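PDB 2IN3: DSBA-like thioredoxin domain-containing protein from Nitrosomonas europaea, which probably acts as a thiol-disulfide oxidoreductase of the DsbA family, in the FrnE-like branch, and is a putative protein disulfide isomerase. Local coordinates for residues A[89-94]-A[120-125]; A[100-105]-A[150-155]; A[187-192]-A[206-211]. One frame throughout, in Å; residues are numbered along the deposited sequence.

Contacts 1 and 2 both belong to the helical part of the chain, and contact 3 joins the edge strand 187-192 to the C-terminal helix 198-211. Contact 1 leads into helix 94-106 and ends on helix 111-123; contact 2 pairs that same helix 94-106 with helix 146-154, its nearest atoms about 6 Å from those of contact 1. All three are partly buried, their centres about 12, 15 and 21 Å from the chain's centre in order, so contact 3 is the most peripheral. Chemistry differs with the elements joined: aromatic edges and a bridging water, then a close helix-helix approach through serine, valine and leucine, then one tyrosine-tryptophan pair.

Contact 1 (A[89-94]-A[120-125]); sequences FIYDTE and RAFYVG. With EDO (1,2-ethanediol), chain C.
Phe122 presents the rim of its ring to two aromatic residues of the 89-94 loop. Toward Tyr91 the pair is an offset edge-to-face stack, with ring centroids 5.9 Å apart and planes at 83°, the edge being that of Phe122. The CZ of Phe122 lies 4.0 Å from Tyr91 CE1, and Phe122 CE1 meets Phe89 CZ at 3.7 Å. Phe122 has CG anti to the backbone N (chi1 -179°), which carries its ring outward from the helix to the loop. Its CD2 lies 3.5 Å above the plane of the Tyr123 ring, over the centre; Tyr123 has CG beside its backbone N (chi1 -67°).

A water at the edge of the Tyr123 ring joins the two tyrosines: it donates to Tyr91 OH at 2.6 Å and accepts from Tyr123 OH at 2.8 Å. Tyr91 OH also bonds to Met17 O, so the phenol is held at its oxygen while its ring packs against the edge of Phe122.

The contact ties the loop before helix 94-106 to the end of helix 111-123. Tyr123 also packs against Trp22 of helix 19-35 and lies near, without touching, what is probably a thioredoxin-type CxxC at that helix's start.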
loop_
_atom_site.group_PDB
_atom_site.type_symbol
_atom_site.label_atom_id
_atom_site.label_comp_id
_atom_site.label_asym_id
_atom_site.label_seq_id
_atom_site.Cartn_x
_atom_site.Cartn_y
_atom_site.Cartn_z
ATOM N N PHE A 89 -1.130 -5.283 21.005
ATOM C CA PHE A 89 -1.441 -4.858 19.658
ATOM C C PHE A 89 -1.471 -6.067 18.727
ATOM O O PHE A 89 -0.584 -6.931 18.788
ATOM C CB PHE A 89 -0.429 -3.821 19.149
ATOM C CG PHE A 89 -0.743 -3.315 17.783
ATOM C CD1 PHE A 89 -1.796 -2.416 17.585
ATOM C CD2 PHE A 89 -0.024 -3.773 16.683
ATOM C CE1 PHE A 89 -2.107 -1.959 16.305
ATOM C CE2 PHE A 89 -0.321 -3.331 15.401
ATOM C CZ PHE A 89 -1.357 -2.422 15.205
ATOM N N ILE A 90 -2.501 -6.121 17.885
ATOM C CA ILE A 90 -2.678 -7.213 16.937
ATOM C C ILE A 90 -2.393 -6.670 15.532
ATOM O O ILE A 90 -3.059 -5.742 15.060
ATOM C CB ILE A 90 -4.088 -7.842 17.037
ATOM C CG1 ILE A 90 -4.304 -8.432 18.445
ATOM C CG2 ILE A 90 -4.298 -8.905 15.948
ATOM C CD1 ILE A 90 -5.653 -9.078 18.650
ATOM N N TYR A 91 -1.398 -7.252 14.880
ATOM C CA TYR A 91 -0.905 -6.751 13.602
ATOM C C TYR A 91 -1.716 -7.327 12.408
ATOM O O TYR A 91 -1.179 -8.071 11.571
ATOM C CB TYR A 91 0.605 -7.041 13.487
ATOM C CG TYR A 91 1.344 -6.006 12.674
ATOM C CD1 TYR A 91 2.119 -5.021 13.294
ATOM C CD2 TYR A 91 1.243 -5.988 11.280
ATOM C CE1 TYR A 91 2.788 -4.056 12.545
ATOM C CE2 TYR A 91 1.900 -5.016 10.519
ATOM C CZ TYR A 91 2.664 -4.062 11.158
ATOM O OH TYR A 91 3.297 -3.121 10.399
ATOM N N ASP A 92 -3.006 -6.977 12.350
ATOM C CA ASP A 92 -3.916 -7.446 11.300
ATOM C C ASP A 92 -3.957 -6.484 10.119
ATOM O O ASP A 92 -4.554 -5.397 10.202
ATOM C CB ASP A 92 -5.335 -7.667 11.844
ATOM C CG ASP A 92 -6.296 -8.225 10.783
ATOM O OD1 ASP A 92 -5.828 -8.712 9.721
ATOM O OD2 ASP A 92 -7.534 -8.191 11.006
ATOM N N THR A 93 -3.323 -6.876 9.019
ATOM C CA THR A 93 -3.192 -5.991 7.865
ATOM C C THR A 93 -4.398 -6.042 6.898
ATOM O O THR A 93 -4.514 -5.199 6.008
ATOM C CB THR A 93 -1.880 -6.248 7.083
ATOM O OG1 THR A 93 -1.895 -7.576 6.576
ATOM C CG2 THR A 93 -0.617 -6.117 7.981
ATOM N N GLU A 94 -5.313 -6.986 7.082
ATOM C CA GLU A 94 -6.393 -7.152 6.112
ATOM C C GLU A 94 -7.402 -5.997 6.031
ATOM O O GLU A 94 -7.802 -5.616 4.915
ATOM C CB GLU A 94 -7.097 -8.525 6.259
ATOM C CG GLU A 94 -8.098 -8.851 5.161
ATOM C CD GLU A 94 -9.474 -8.269 5.425
ATOM O OE1 GLU A 94 -9.729 -7.902 6.592
ATOM O OE2 GLU A 94 -10.307 -8.189 4.485
ATOM N N ARG A 120 0.117 7.184 7.337
ATOM C CA ARG A 120 0.475 8.276 8.223
ATOM C C ARG A 120 -0.241 8.104 9.568
ATOM O O ARG A 120 0.363 8.350 10.637
ATOM C CB ARG A 120 0.152 9.629 7.586
ATOM C CG ARG A 120 0.713 10.811 8.325
ATOM C CD ARG A 120 0.231 12.117 7.663
ATOM N NE ARG A 120 0.700 12.260 6.277
ATOM C CZ ARG A 120 -0.047 12.070 5.184
ATOM N NH1 ARG A 120 -1.341 11.718 5.270
ATOM N NH2 ARG A 120 0.503 12.241 3.981
ATOM N N ALA A 121 -1.505 7.679 9.507
ATOM C CA ALA A 121 -2.312 7.536 10.706
ATOM C C ALA A 121 -1.721 6.448 11.595
ATOM O O ALA A 121 -1.788 6.537 12.818
ATOM C CB ALA A 121 -3.745 7.227 10.358
ATOM N N PHE A 122 -1.198 5.406 10.956
ATOM C CA PHE A 122 -0.573 4.309 11.652
ATOM C C PHE A 122 0.837 4.659 12.174
ATOM O O PHE A 122 1.082 4.624 13.390
ATOM C CB PHE A 122 -0.519 3.095 10.730
ATOM C CG PHE A 122 0.099 1.871 11.367
ATOM C CD1 PHE A 122 -0.427 1.339 12.553
ATOM C CD2 PHE A 122 1.157 1.235 10.765
ATOM C CE1 PHE A 122 0.132 0.191 13.134
ATOM C CE2 PHE A 122 1.731 0.091 11.339
ATOM C CZ PHE A 122 1.223 -0.422 12.524
ATOM N N TYR A 123 1.748 5.004 11.267
ATOM C CA TYR A 123 3.153 5.204 11.664
ATOM C C TYR A 123 3.394 6.446 12.513
ATOM O O TYR A 123 4.224 6.427 13.442
ATOM C CB TYR A 123 4.071 5.177 10.450
ATOM C CG TYR A 123 4.113 3.804 9.817
ATOM C CD1 TYR A 123 4.566 2.701 10.548
ATOM C CD2 TYR A 123 3.686 3.595 8.501
ATOM C CE1 TYR A 123 4.598 1.427 9.990
ATOM C CE2 TYR A 123 3.704 2.298 7.928
ATOM C CZ TYR A 123 4.193 1.240 8.695
ATOM O OH TYR A 123 4.209 -0.017 8.191
ATOM N N VAL A 124 2.649 7.509 12.227
ATOM C CA VAL A 124 2.811 8.770 12.946
ATOM C C VAL A 124 1.721 8.906 13.987
ATOM O O VAL A 124 2.011 9.161 15.154
ATOM C CB VAL A 124 2.811 9.978 11.968
ATOM C CG1 VAL A 124 3.018 11.325 12.708
ATOM C CG2 VAL A 124 3.889 9.766 10.869
ATOM N N GLY A 125 0.474 8.707 13.572
ATOM C CA GLY A 125 -0.667 8.924 14.460
ATOM C C GLY A 125 -0.787 7.850 15.532
ATOM O O GLY A 125 -1.445 8.064 16.548
HETATM C C1 EDO C . 4.458 13.400 6.001
HETATM O O1 EDO C . 3.560 12.498 6.645
HETATM C C2 EDO C . 4.511 13.090 4.516
HETATM O O2 EDO C . 3.204 12.717 4.080
HETATM O O HOH W 1 5.512 -1.871 9.842
#

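Contact 2 (A[100-105]-A[150-155]); sequences VVSVSL and TPVFQS
Ser102 and Leu105 of helix 94-106 meet Val152 and Phe153 of helix 146-154, in an interface of 152 Å² summed over both sides. Both helices belong to the all-helical stretch between strands 40-45 and 179-184, which corresponds to the helical insertion of DsbA-like proteins. The short helical segments approach to 8.9 Å between axes, at 125° between their N-to-C directions, so they run more nearly antiparallel than parallel but at a steep inclination.

Along 100-105, Val101 packs on helix 156-171, and Ser102 comes next as the point of closest backbone approach, its CA 5.6 Å from the CA of Phe153. Its CB rests 3.6 Å from Val152 CG1, and its OG lies 3.3 Å from Phe153 CA. The hydroxyl does not bond across the interface; its hydrogen-bond partner is Arg98 O, one turn back, which is consistent with OG lying beside its own backbone N (chi1 -63°). Leu105, one turn after Ser102, brings CD1 to 3.9 Å from Val152 CG1, the two side chains crossing at a slant. Val152 CG1 is thus the methyl shared by both residues; it stands anti to the backbone N (chi1 176°), directed at helix 94-106.

Arg98, whose backbone O accepts from Ser102 OG, donates through its side-chain NH2 to Phe153 O and forms a cation-pi contact with the Phe153 ring. The chemistry therefore implies close approach through small and apolar groups, with no hydrogen bond between the two segments and a polar link supplied by Arg98.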
loop_
_atom_site.group_PDB
_atom_site.type_symbol
_atom_site.label_atom_id
_atom_site.label_comp_id
_atom_site.label_asym_id
_atom_site.label_seq_id
_atom_site.Cartn_x
_atom_site.Cartn_y
_atom_site.Cartn_z
ATOM N N VAL A 100 -8.642 0.201 1.252
ATOM C CA VAL A 100 -8.060 0.680 -0.007
ATOM C C VAL A 100 -8.894 0.121 -1.207
ATOM O O VAL A 100 -9.285 0.875 -2.095
ATOM C CB VAL A 100 -6.572 0.300 -0.111
ATOM C CG1 VAL A 100 -6.032 0.606 -1.526
ATOM C CG2 VAL A 100 -5.747 1.014 1.025
ATOM N N VAL A 101 -9.193 -1.179 -1.187
ATOM C CA VAL A 101 -9.991 -1.838 -2.227
ATOM C C VAL A 101 -11.343 -1.130 -2.323
ATOM O O VAL A 101 -11.807 -0.838 -3.428
ATOM C CB VAL A 101 -10.205 -3.364 -1.951
ATOM C CG1 VAL A 101 -11.254 -3.981 -2.929
ATOM C CG2 VAL A 101 -8.860 -4.096 -2.048
ATOM N N SER A 102 -11.959 -0.864 -1.167
ATOM C CA SER A 102 -13.231 -0.162 -1.097
ATOM C C SER A 102 -13.223 1.207 -1.791
ATOM O O SER A 102 -14.146 1.519 -2.549
ATOM C CB SER A 102 -13.683 0.026 0.359
ATOM O OG SER A 102 -13.924 -1.222 1.000
ATOM N N VAL A 103 -12.189 2.008 -1.528
ATOM C CA VAL A 103 -12.074 3.328 -2.139
ATOM C C VAL A 103 -11.868 3.190 -3.663
ATOM O O VAL A 103 -12.374 3.999 -4.448
ATOM C CB VAL A 103 -10.932 4.136 -1.476
ATOM C CG1 VAL A 103 -10.622 5.416 -2.282
ATOM C CG2 VAL A 103 -11.297 4.460 -0.004
ATOM N N SER A 104 -11.173 2.142 -4.086
ATOM C CA SER A 104 -11.022 1.873 -5.520
ATOM C C SER A 104 -12.375 1.662 -6.237
ATOM O O SER A 104 -12.480 1.971 -7.424
ATOM C CB SER A 104 -10.071 0.693 -5.789
ATOM O OG SER A 104 -10.739 -0.547 -5.613
ATOM N N LEU A 105 -13.381 1.139 -5.523
ATOM C CA LEU A 105 -14.733 0.920 -6.056
ATOM C C LEU A 105 -15.574 2.204 -6.016
ATOM O O LEU A 105 -16.515 2.383 -6.817
ATOM C CB LEU A 105 -15.443 -0.169 -5.229
ATOM C CG LEU A 105 -14.714 -1.526 -5.152
ATOM C CD1 LEU A 105 -15.392 -2.542 -4.259
ATOM C CD2 LEU A 105 -14.550 -2.079 -6.539
ATOM N N THR A 150 -18.720 2.920 4.378
ATOM C CA THR A 150 -18.971 1.809 5.308
ATOM C C THR A 150 -19.709 0.598 4.681
ATOM O O THR A 150 -19.261 -0.540 4.869
ATOM C CB THR A 150 -19.640 2.262 6.625
ATOM O OG1 THR A 150 -18.785 3.200 7.285
ATOM C CG2 THR A 150 -19.856 1.081 7.559
ATOM N N PRO A 151 -20.818 0.821 3.940
ATOM C CA PRO A 151 -21.447 -0.343 3.271
ATOM C C PRO A 151 -20.467 -1.121 2.357
ATOM O O PRO A 151 -20.481 -2.373 2.362
ATOM C CB PRO A 151 -22.568 0.289 2.441
ATOM C CG PRO A 151 -22.921 1.547 3.196
ATOM C CD PRO A 151 -21.576 2.060 3.686
ATOM N N VAL A 152 -19.640 -0.391 1.598
ATOM C CA VAL A 152 -18.657 -1.020 0.709
ATOM C C VAL A 152 -17.613 -1.812 1.505
ATOM O O VAL A 152 -17.404 -2.991 1.225
ATOM C CB VAL A 152 -18.019 -0.010 -0.303
ATOM C CG1 VAL A 152 -16.914 -0.677 -1.158
ATOM C CG2 VAL A 152 -19.124 0.586 -1.214
ATOM N N PHE A 153 -17.024 -1.186 2.533
ATOM C CA PHE A 153 -16.055 -1.860 3.418
ATOM C C PHE A 153 -16.582 -3.177 4.044
ATOM O O PHE A 153 -15.847 -4.178 4.175
ATOM C CB PHE A 153 -15.560 -0.895 4.514
ATOM C CG PHE A 153 -14.608 -1.530 5.489
ATOM C CD1 PHE A 153 -13.247 -1.630 5.184
ATOM C CD2 PHE A 153 -15.068 -2.039 6.699
ATOM C CE1 PHE A 153 -12.366 -2.222 6.070
ATOM C CE2 PHE A 153 -14.191 -2.636 7.605
ATOM C CZ PHE A 153 -12.838 -2.728 7.293
ATOM N N GLN A 154 -17.849 -3.173 4.428
ATOM C CA GLN A 154 -18.443 -4.335 5.071
ATOM C C GLN A 154 -18.940 -5.408 4.093
ATOM O O GLN A 154 -19.319 -6.515 4.526
ATOM C CB GLN A 154 -19.569 -3.881 6.020
ATOM C CG GLN A 154 -19.003 -2.988 7.155
ATOM C CD GLN A 154 -20.061 -2.510 8.120
ATOM O OE1 GLN A 154 -21.228 -2.401 7.764
ATOM N NE2 GLN A 154 -19.649 -2.189 9.344
ATOM N N SER A 155 -18.956 -5.091 2.795
ATOM C CA SER A 155 -19.593 -5.968 1.792
ATOM C C SER A 155 -18.752 -7.212 1.521
ATOM O O SER A 155 -17.524 -7.147 1.582
ATOM C CB SER A 155 -19.818 -5.233 0.460
ATOM O OG SER A 155 -18.590 -4.897 -0.161
#

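Contact 3 (A[187-192]-A[206-211]); sequences DRYLIT and DTWLQQ
Tyr189 and Trp208 form an edge-to-face aromatic pair between the edge strand of the thioredoxin-fold sheet and the C-terminal helix packed against it. Strand 187-192 is the outermost strand on its side of the four-stranded mixed sheet, next to antiparallel strand 179-184, and helix 198-211 follows it in the chain.

The aromatic interaction is dominated by the indole nitrogen. The edge of Trp208 is directed at the face of Tyr189; the centroid of its five-membered ring is 4.5 Å from that of the phenol ring, and the planes meet at 69°. NE1 sits above the Tyr189 face, displaced from the ring centre toward the rim near CG and CD2. The six-membered part of the indole follows at a greater distance, with Trp208 CZ2 3.8 Å from Tyr189 CE2. Trp208 has CG anti to the backbone N (chi1 -170°), which extends the indole from the helix to the strand.

Apolar packing is lighter. Ile191, two residues along and on the same side of the strand, sets CD1 4.2 Å from Trp208 CB, at the root of the indole; it also touches Leu204 and Leu205 of the helix. Val182 on the adjoining strand reaches Trp208 too, and His212 stacks on the indole.

The backbone shapes this edge as well: a classic beta bulge sets Ile191 and Thr192 together opposite Leu180 of strand 179-184. Replacing Tyr189 by an alanine would probably leave the Trp208 indole N-H edge without the aromatic face it points to, and open a gap between strand and helix. The tightest approach of the pair is 3.1 Å, from Trp208 NE1 to Tyr189 CG.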
loop_
_atom_site.group_PDB
_atom_site.type_symbol
_atom_site.label_atom_id
_atom_site.label_comp_id
_atom_site.label_asym_id
_atom_site.label_seq_id
_atom_site.Cartn_x
_atom_site.Cartn_y
_atom_site.Cartn_z
ATOM N N ASP A 187 0.638 -9.896 -20.884
ATOM C CA ASP A 187 1.987 -10.012 -20.334
ATOM C C ASP A 187 2.159 -9.238 -19.033
ATOM O O ASP A 187 1.542 -8.198 -18.839
ATOM C CB ASP A 187 3.013 -9.524 -21.358
ATOM C CG ASP A 187 2.959 -10.305 -22.658
ATOM O OD1 ASP A 187 3.172 -11.538 -22.628
ATOM O OD2 ASP A 187 2.699 -9.682 -23.712
ATOM N N ARG A 188 2.989 -9.778 -18.145
ATOM C CA ARG A 188 3.363 -9.094 -16.929
ATOM C C ARG A 188 4.866 -9.061 -16.800
ATOM O O ARG A 188 5.543 -10.022 -17.135
ATOM C CB ARG A 188 2.754 -9.754 -15.690
ATOM C CG ARG A 188 1.244 -9.734 -15.648
ATOM C CD ARG A 188 0.742 -10.556 -14.478
ATOM N NE ARG A 188 1.472 -11.819 -14.285
ATOM C CZ ARG A 188 1.010 -13.024 -14.617
ATOM N NH1 ARG A 188 -0.192 -13.160 -15.170
ATOM N NH2 ARG A 188 1.751 -14.102 -14.389
ATOM N N TYR A 189 5.365 -7.940 -16.291
ATOM C CA TYR A 189 6.784 -7.669 -16.196
ATOM C C TYR A 189 7.084 -7.166 -14.802
ATOM O O TYR A 189 6.510 -6.170 -14.363
ATOM C CB TYR A 189 7.171 -6.590 -17.201
ATOM C CG TYR A 189 6.799 -6.908 -18.619
ATOM C CD1 TYR A 189 7.728 -7.491 -19.474
ATOM C CD2 TYR A 189 5.533 -6.607 -19.120
ATOM C CE1 TYR A 189 7.406 -7.787 -20.770
ATOM C CE2 TYR A 189 5.204 -6.895 -20.433
ATOM C CZ TYR A 189 6.150 -7.489 -21.250
ATOM O OH TYR A 189 5.865 -7.803 -22.566
ATOM N N LEU A 190 7.982 -7.847 -14.108
ATOM C CA LEU A 190 8.353 -7.423 -12.772
ATOM C C LEU A 190 9.346 -6.282 -12.891
ATOM O O LEU A 190 10.394 -6.440 -13.533
ATOM C CB LEU A 190 8.952 -8.605 -12.001
ATOM C CG LEU A 190 9.361 -8.421 -10.544
ATOM C CD1 LEU A 190 8.166 -8.016 -9.688
ATOM C CD2 LEU A 190 10.022 -9.716 -10.048
ATOM N N ILE A 191 9.013 -5.128 -12.314
ATOM C CA ILE A 191 9.915 -3.958 -12.330
ATOM C C ILE A 191 10.854 -3.958 -11.118
ATOM O O ILE A 191 12.074 -3.908 -11.294
ATOM C CB ILE A 191 9.142 -2.603 -12.447
ATOM C CG1 ILE A 191 8.254 -2.564 -13.696
ATOM C CG2 ILE A 191 10.100 -1.389 -12.457
ATOM C CD1 ILE A 191 9.005 -2.634 -15.048
ATOM N N THR A 192 10.298 -4.051 -9.904
ATOM C CA THR A 192 11.104 -4.062 -8.667
ATOM C C THR A 192 10.383 -4.887 -7.624
ATOM O O THR A 192 9.154 -4.994 -7.675
ATOM C CB THR A 192 11.351 -2.593 -8.085
ATOM O OG1 THR A 192 12.196 -2.650 -6.925
ATOM C CG2 THR A 192 10.082 -1.932 -7.660
ATOM N N ASP A 206 11.785 3.648 -17.745
ATOM C CA ASP A 206 12.189 4.210 -19.030
ATOM C C ASP A 206 12.513 3.099 -20.036
ATOM O O ASP A 206 12.109 3.161 -21.193
ATOM C CB ASP A 206 13.396 5.130 -18.846
ATOM C CG ASP A 206 13.040 6.473 -18.179
ATOM O OD1 ASP A 206 11.835 6.798 -18.032
ATOM O OD2 ASP A 206 13.987 7.233 -17.851
ATOM N N THR A 207 13.277 2.100 -19.584
ATOM C CA THR A 207 13.690 0.978 -20.441
ATOM C C THR A 207 12.488 0.124 -20.839
ATOM O O THR A 207 12.354 -0.268 -22.008
ATOM C CB THR A 207 14.795 0.130 -19.723
ATOM O OG1 THR A 207 15.950 0.950 -19.552
ATOM C CG2 THR A 207 15.181 -1.104 -20.540
ATOM N N TRP A 208 11.604 -0.142 -19.882
ATOM C CA TRP A 208 10.371 -0.881 -20.186
ATOM C C TRP A 208 9.588 -0.168 -21.297
ATOM O O TRP A 208 9.258 -0.785 -22.314
ATOM C CB TRP A 208 9.482 -1.138 -18.930
ATOM C CG TRP A 208 8.384 -2.107 -19.316
ATOM C CD1 TRP A 208 8.448 -3.477 -19.271
ATOM C CD2 TRP A 208 7.130 -1.787 -19.940
ATOM N NE1 TRP A 208 7.290 -4.021 -19.779
ATOM C CE2 TRP A 208 6.470 -3.012 -20.208
ATOM C CE3 TRP A 208 6.496 -0.589 -20.292
ATOM C CZ2 TRP A 208 5.204 -3.074 -20.823
ATOM C CZ3 TRP A 208 5.226 -0.647 -20.890
ATOM C CH2 TRP A 208 4.598 -1.884 -21.146
ATOM N N LEU A 209 9.314 1.128 -21.120
ATOM C CA LEU A 209 8.584 1.902 -22.152
ATOM C C LEU A 209 9.302 1.984 -23.510
ATOM O O LEU A 209 8.644 1.966 -24.547
ATOM C CB LEU A 209 8.236 3.315 -21.647
ATOM C CG LEU A 209 7.236 3.365 -20.481
ATOM C CD1 LEU A 209 7.416 4.654 -19.661
ATOM C CD2 LEU A 209 5.781 3.151 -20.951
ATOM N N GLN A 210 10.634 2.077 -23.491
ATOM C CA GLN A 210 11.442 2.077 -24.726
ATOM C C GLN A 210 11.337 0.734 -25.454
ATOM O O GLN A 210 11.177 0.697 -26.667
ATOM C CB GLN A 210 12.919 2.390 -24.423
ATOM C CG GLN A 210 13.873 2.203 -25.639
ATOM C CD GLN A 210 15.354 2.139 -25.256
ATOM O OE1 GLN A 210 15.721 2.241 -24.083
ATOM N NE2 GLN A 210 16.211 1.976 -26.259
ATOM N N GLN A 211 11.419 -0.362 -24.698
ATOM C CA GLN A 211 11.375 -1.717 -25.267
ATOM C C GLN A 211 9.963 -2.163 -25.620
ATOM O O GLN A 211 9.774 -3.044 -26.467
ATOM C CB GLN A 211 11.991 -2.724 -24.293
ATOM C CG GLN A 211 13.481 -2.546 -24.101
ATOM C CD GLN A 211 14.038 -3.379 -22.958
ATOM O OE1 GLN A 211 13.306 -3.815 -22.061
ATOM N NE2 GLN A 211 15.352 -3.586 -22.974
#